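Local coordinates for pseudouridine synthase (Pyrococcus abyssi, PDB 2AUS), which probably isomerises specific uridines of RNA to pseudouridine, as a Cbf5-type enzyme of the TruB family, at residues 56-61 against 81-86; 266-271 against 314-319. All coordinates share one frame; numbering follows the deposited sequence.

Contact 1. Residues 56-61 against 81-86; sequences GPTSHE and LDPKVS
Ser59, in the first turn of helix 59-69, turns its hydroxyl toward the backbone of Leu81. With chi1 at -73° OG lies beside its own backbone N, and it donates to Leu81 O in the carbonyl plane, on a lone pair, at 2.9 Å from OG to O. A water accepts from Ser59 N and donates to the same Leu81 O, 2.7 Å from the water oxygen, so the side chain directly, and the helix-end amide through the water, hold one carbonyl. A small hydroxyl suits this buried place, where Leu81 CB packs against OG.

Thr58 is the N-cap. Its OG1 takes the crowded position between backbone N and carbonyl carbon (chi1 64°), where it accepts from Glu61 N at 3.1 Å. Glu61 answers with the anti lone pair of OE1, 2.9 Å from Thr58 N, completing a capping box. The same rotamer directs the methyl across the segments: Thr58 CG2 obliquely meets Pro83 CG at 3.8 Å.

At Pro83 the backbones join directly. Gly56 N donates to Pro83 O at 2.7 Å, from 34° out of the carbonyl plane. Glycine fits because a CB would collide with Pro57 CD. Pro83 CA also offers a C-H to Pro57 O, 3.4 Å away, while Lys53 NZ binds Pro57 O, Pro83 O and Val85 O.

Pro83 suits the second position of the type I turn from Asp82 to Val85. The helix N-terminus thus meets the Leu-Asp-Pro loop, whose sequence matches the TruB-family motif that carries the catalytic aspartate in relatives, so Asp82 is probably that residue here.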
loop_
_atom_site.group_PDB
_atom_site.type_symbol
_atom_site.label_atom_id
_atom_site.label_comp_id
_atom_site.label_asym_id
_atom_site.label_seq_id
_atom_site.Cartn_x
_atom_site.Cartn_y
_atom_site.Cartn_z
ATOM N N GLY A 56 3.284 7.229 2.887
ATOM C CA GLY A 56 3.302 6.221 1.839
ATOM C C GLY A 56 3.268 6.824 0.450
ATOM O O GLY A 56 4.298 6.910 -0.226
ATOM N N PRO A 57 2.090 7.259 -0.011
ATOM C CA PRO A 57 1.974 7.857 -1.342
ATOM C C PRO A 57 2.680 9.205 -1.443
ATOM O O PRO A 57 3.015 9.823 -0.433
ATOM C CB PRO A 57 0.464 7.982 -1.528
ATOM C CG PRO A 57 -0.031 8.183 -0.124
ATOM C CD PRO A 57 0.775 7.176 0.649
ATOM N N THR A 58 2.922 9.649 -2.670
ATOM C CA THR A 58 3.546 10.942 -2.878
ATOM C C THR A 58 2.397 11.947 -2.823
ATOM O O THR A 58 1.224 11.562 -2.847
ATOM C CB THR A 58 4.230 11.039 -4.260
ATOM O OG1 THR A 58 3.239 10.931 -5.284
ATOM C CG2 THR A 58 5.256 9.922 -4.433
ATOM N N SER A 59 2.722 13.229 -2.740
ATOM C CA SER A 59 1.684 14.245 -2.688
ATOM C C SER A 59 0.898 14.250 -3.985
ATOM O O SER A 59 -0.329 14.403 -3.979
ATOM C CB SER A 59 2.302 15.616 -2.432
ATOM O OG SER A 59 2.741 15.691 -1.088
ATOM N N HIS A 60 1.607 14.067 -5.096
ATOM C CA HIS A 60 0.983 14.033 -6.414
ATOM C C HIS A 60 -0.059 12.925 -6.461
ATOM O O HIS A 60 -1.175 13.131 -6.936
ATOM C CB HIS A 60 2.035 13.771 -7.492
ATOM C CG HIS A 60 1.474 13.716 -8.880
ATOM N ND1 HIS A 60 1.166 14.848 -9.604
ATOM C CD2 HIS A 60 1.143 12.665 -9.665
ATOM C CE1 HIS A 60 0.669 14.495 -10.776
ATOM N NE2 HIS A 60 0.644 13.176 -10.839
ATOM N N GLU A 61 0.313 11.746 -5.971
ATOM C CA GLU A 61 -0.600 10.611 -5.965
ATOM C C GLU A 61 -1.819 10.887 -5.097
ATOM O O GLU A 61 -2.934 10.501 -5.448
ATOM C CB GLU A 61 0.120 9.354 -5.473
ATOM C CG GLU A 61 1.334 8.990 -6.312
ATOM C CD GLU A 61 1.993 7.698 -5.871
ATOM O OE1 GLU A 61 2.377 7.590 -4.681
ATOM O OE2 GLU A 61 2.121 6.790 -6.723
ATOM N N LEU A 81 4.854 17.392 0.409
ATOM C CA LEU A 81 5.263 16.628 1.572
ATOM C C LEU A 81 5.839 15.375 0.953
ATOM O O LEU A 81 5.269 14.841 -0.001
ATOM C CB LEU A 81 4.068 16.253 2.452
ATOM C CG LEU A 81 3.514 17.325 3.377
ATOM C CD1 LEU A 81 2.373 16.740 4.199
ATOM C CD2 LEU A 81 4.627 17.830 4.288
ATOM N N ASP A 82 6.968 14.911 1.476
ATOM C CA ASP A 82 7.593 13.711 0.937
ATOM C C ASP A 82 6.745 12.470 1.191
ATOM O O ASP A 82 5.887 12.458 2.075
ATOM C CB ASP A 82 9.003 13.546 1.507
ATOM C CG ASP A 82 9.949 14.620 1.008
ATOM O OD1 ASP A 82 9.881 14.948 -0.198
ATOM O OD2 ASP A 82 10.757 15.133 1.814
ATOM N N PRO A 83 6.975 11.405 0.409
ATOM C CA PRO A 83 6.232 10.149 0.530
ATOM C C PRO A 83 6.012 9.643 1.950
ATOM O O PRO A 83 4.887 9.321 2.330
ATOM C CB PRO A 83 7.059 9.179 -0.310
ATOM C CG PRO A 83 7.601 10.076 -1.392
ATOM C CD PRO A 83 8.041 11.286 -0.604
ATOM N N LYS A 84 7.085 9.569 2.727
ATOM C CA LYS A 84 7.013 9.073 4.096
ATOM C C LYS A 84 6.396 10.046 5.092
ATOM O O LYS A 84 6.032 9.646 6.195
ATOM C CB LYS A 84 8.411 8.697 4.597
ATOM C CG LYS A 84 9.145 7.677 3.743
ATOM C CD LYS A 84 10.555 7.435 4.273
ATOM C CE LYS A 84 11.353 6.515 3.347
ATOM N NZ LYS A 84 12.701 6.177 3.897
ATOM N N VAL A 85 6.277 11.315 4.713
ATOM C CA VAL A 85 5.731 12.329 5.610
ATOM C C VAL A 85 4.204 12.421 5.601
ATOM O O VAL A 85 3.567 12.312 4.558
ATOM C CB VAL A 85 6.310 13.719 5.270
ATOM C CG1 VAL A 85 5.833 14.759 6.295
ATOM C CG2 VAL A 85 7.832 13.644 5.236
ATOM N N SER A 86 3.619 12.623 6.775
ATOM C CA SER A 86 2.169 12.743 6.877
ATOM C C SER A 86 1.807 14.141 7.378
ATOM O O SER A 86 2.688 14.951 7.674
ATOM C CB SER A 86 1.617 11.691 7.843
ATOM O OG SER A 86 1.952 12.010 9.178
HETATM O O HOH W 1 5.691 13.380 -2.274
#

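Contact 2. Residues 266-271 against 314-319; sequences GANLTV and KGIAVD
Leu269 O accepts two backbone amides, Ala317 N at 2.8 Å and Val318 N at 3.3 Å, which makes this a classic beta bulge in the antiparallel pairing of strands 269-270 and 316-323 of the PUA domain. Ala317, with psi at -35°, supplies the extra residue and shifts the register by one. Before the bulge Leu269 N donates in return to Val318 O, 3.3 Å away; after it, Val271 N meets Gly315 O at 3.1 Å, nearly along the C=O axis. Gly315 has a positive phi that crowds a CB against the preceding carbonyl, so glycine suits it.

Leu269 and Val318, a hydrogen-bonded pair, send their branched side chains to the same face, where the two cross obliquely, Leu269 CD2 lying 4.1 Å from Val318 CG2. Ile253 lies against both, and Ile289 and Val287 extend the apolar layer. Ala317 presents just a methyl to segment 266-271, its CB 4.1 Å from Val271 CG2, just past the strand.

Asn268 stands at the partly exposed end. Its OD1 accepts from Val320 N, while its amide plane is turned 83° from the Asp319 carboxylate; nearer the backbone, Asn268 CB touches Ile316 CG2 at 3.8 Å.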
loop_
_atom_site.group_PDB
_atom_site.type_symbol
_atom_site.label_atom_id
_atom_site.label_comp_id
_atom_site.label_asym_id
_atom_site.label_seq_id
_atom_site.Cartn_x
_atom_site.Cartn_y
_atom_site.Cartn_z
ATOM N N GLY A 266 -9.297 40.480 -16.755
ATOM C CA GLY A 266 -7.892 40.542 -17.125
ATOM C C GLY A 266 -7.078 41.800 -16.887
ATOM O O GLY A 266 -5.865 41.782 -17.091
ATOM N N ALA A 267 -7.710 42.887 -16.462
ATOM C CA ALA A 267 -6.976 44.127 -16.223
ATOM C C ALA A 267 -6.203 44.099 -14.913
ATOM O O ALA A 267 -6.478 43.283 -14.032
ATOM C CB ALA A 267 -7.934 45.304 -16.215
ATOM N N ASN A 268 -5.216 44.979 -14.797
ATOM C CA ASN A 268 -4.458 45.080 -13.562
ATOM C C ASN A 268 -5.274 46.002 -12.672
ATOM O O ASN A 268 -6.109 46.754 -13.163
ATOM C CB ASN A 268 -3.075 45.684 -13.804
ATOM C CG ASN A 268 -2.106 44.694 -14.403
ATOM O OD1 ASN A 268 -2.099 43.520 -14.034
ATOM N ND2 ASN A 268 -1.268 45.165 -15.323
ATOM N N LEU A 269 -5.042 45.954 -11.368
ATOM C CA LEU A 269 -5.797 46.806 -10.451
ATOM C C LEU A 269 -5.228 48.214 -10.394
ATOM O O LEU A 269 -4.029 48.403 -10.199
ATOM C CB LEU A 269 -5.784 46.204 -9.041
ATOM C CG LEU A 269 -6.432 47.037 -7.931
ATOM C CD1 LEU A 269 -7.920 47.168 -8.201
ATOM C CD2 LEU A 269 -6.177 46.379 -6.579
ATOM N N THR A 270 -6.091 49.208 -10.558
ATOM C CA THR A 270 -5.647 50.589 -10.486
ATOM C C THR A 270 -6.080 51.154 -9.140
ATOM O O THR A 270 -7.045 50.683 -8.537
ATOM C CB THR A 270 -6.242 51.445 -11.627
ATOM O OG1 THR A 270 -7.671 51.446 -11.538
ATOM C CG2 THR A 270 -5.833 50.877 -12.983
ATOM N N VAL A 271 -5.348 52.159 -8.679
ATOM C CA VAL A 271 -5.604 52.823 -7.404
ATOM C C VAL A 271 -7.056 53.243 -7.164
ATOM O O VAL A 271 -7.584 53.071 -6.063
ATOM C CB VAL A 271 -4.680 54.067 -7.263
ATOM C CG1 VAL A 271 -4.996 54.835 -5.981
ATOM C CG2 VAL A 271 -3.221 53.615 -7.282
ATOM N N LYS A 314 -4.024 57.582 -8.940
ATOM C CA LYS A 314 -3.955 56.905 -10.225
ATOM C C LYS A 314 -2.745 55.989 -10.317
ATOM O O LYS A 314 -1.883 55.987 -9.437
ATOM C CB LYS A 314 -3.928 57.935 -11.360
ATOM C CG LYS A 314 -2.849 58.996 -11.220
ATOM C CD LYS A 314 -3.084 60.159 -12.182
ATOM C CE LYS A 314 -4.426 60.839 -11.908
ATOM N NZ LYS A 314 -4.734 61.951 -12.863
ATOM N N GLY A 315 -2.695 55.202 -11.385
ATOM C CA GLY A 315 -1.588 54.288 -11.579
ATOM C C GLY A 315 -1.965 52.858 -11.251
ATOM O O GLY A 315 -3.011 52.603 -10.645
ATOM N N ILE A 316 -1.114 51.924 -11.659
ATOM C CA ILE A 316 -1.340 50.512 -11.402
ATOM C C ILE A 316 -0.884 50.182 -9.986
ATOM O O ILE A 316 0.279 50.384 -9.631
ATOM C CB ILE A 316 -0.571 49.647 -12.408
ATOM C CG1 ILE A 316 -1.104 49.921 -13.816
ATOM C CG2 ILE A 316 -0.716 48.170 -12.057
ATOM C CD1 ILE A 316 -0.366 49.179 -14.907
ATOM N N ALA A 317 -1.810 49.690 -9.171
ATOM C CA ALA A 317 -1.484 49.347 -7.797
ATOM C C ALA A 317 -0.993 47.907 -7.706
ATOM O O ALA A 317 -0.114 47.592 -6.907
ATOM C CB ALA A 317 -2.701 49.549 -6.908
ATOM N N VAL A 318 -1.557 47.030 -8.528
ATOM C CA VAL A 318 -1.152 45.631 -8.505
ATOM C C VAL A 318 -1.059 44.981 -9.877
ATOM O O VAL A 318 -1.948 45.141 -10.716
ATOM C CB VAL A 318 -2.131 44.767 -7.675
ATOM C CG1 VAL A 318 -1.653 43.317 -7.663
ATOM C CG2 VAL A 318 -2.245 45.307 -6.257
ATOM N N ASP A 319 0.025 44.244 -10.094
ATOM C CA ASP A 319 0.206 43.513 -11.338
ATOM C C ASP A 319 -0.382 42.134 -11.089
ATOM O O ASP A 319 0.240 41.288 -10.448
ATOM C CB ASP A 319 1.684 43.396 -11.707
ATOM C CG ASP A 319 2.089 44.384 -12.780
ATOM O OD1 ASP A 319 1.369 44.473 -13.799
ATOM O OD2 ASP A 319 3.124 45.065 -12.616
#

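In the fold
The two contacts lie in different domains, on opposite sides of the chain's centre. Their own centres are 39 Å apart, their nearest atoms remain about 26 Å apart, and contact 1 closes along the chain before contact 2 opens. Contact 1 belongs to the pseudouridine synthase part and lies beside the probable active site; a bound phosphate, perhaps from the crystallisation liquor, is about 6 Å from the side chain of Leu81. Contact 2 attaches strand 269-270 to the margin of the PUA sheet, far from that loop. PUA domains generally bind RNA, so the separation is consistent with one region acting on the uridine while the other helps hold the RNA.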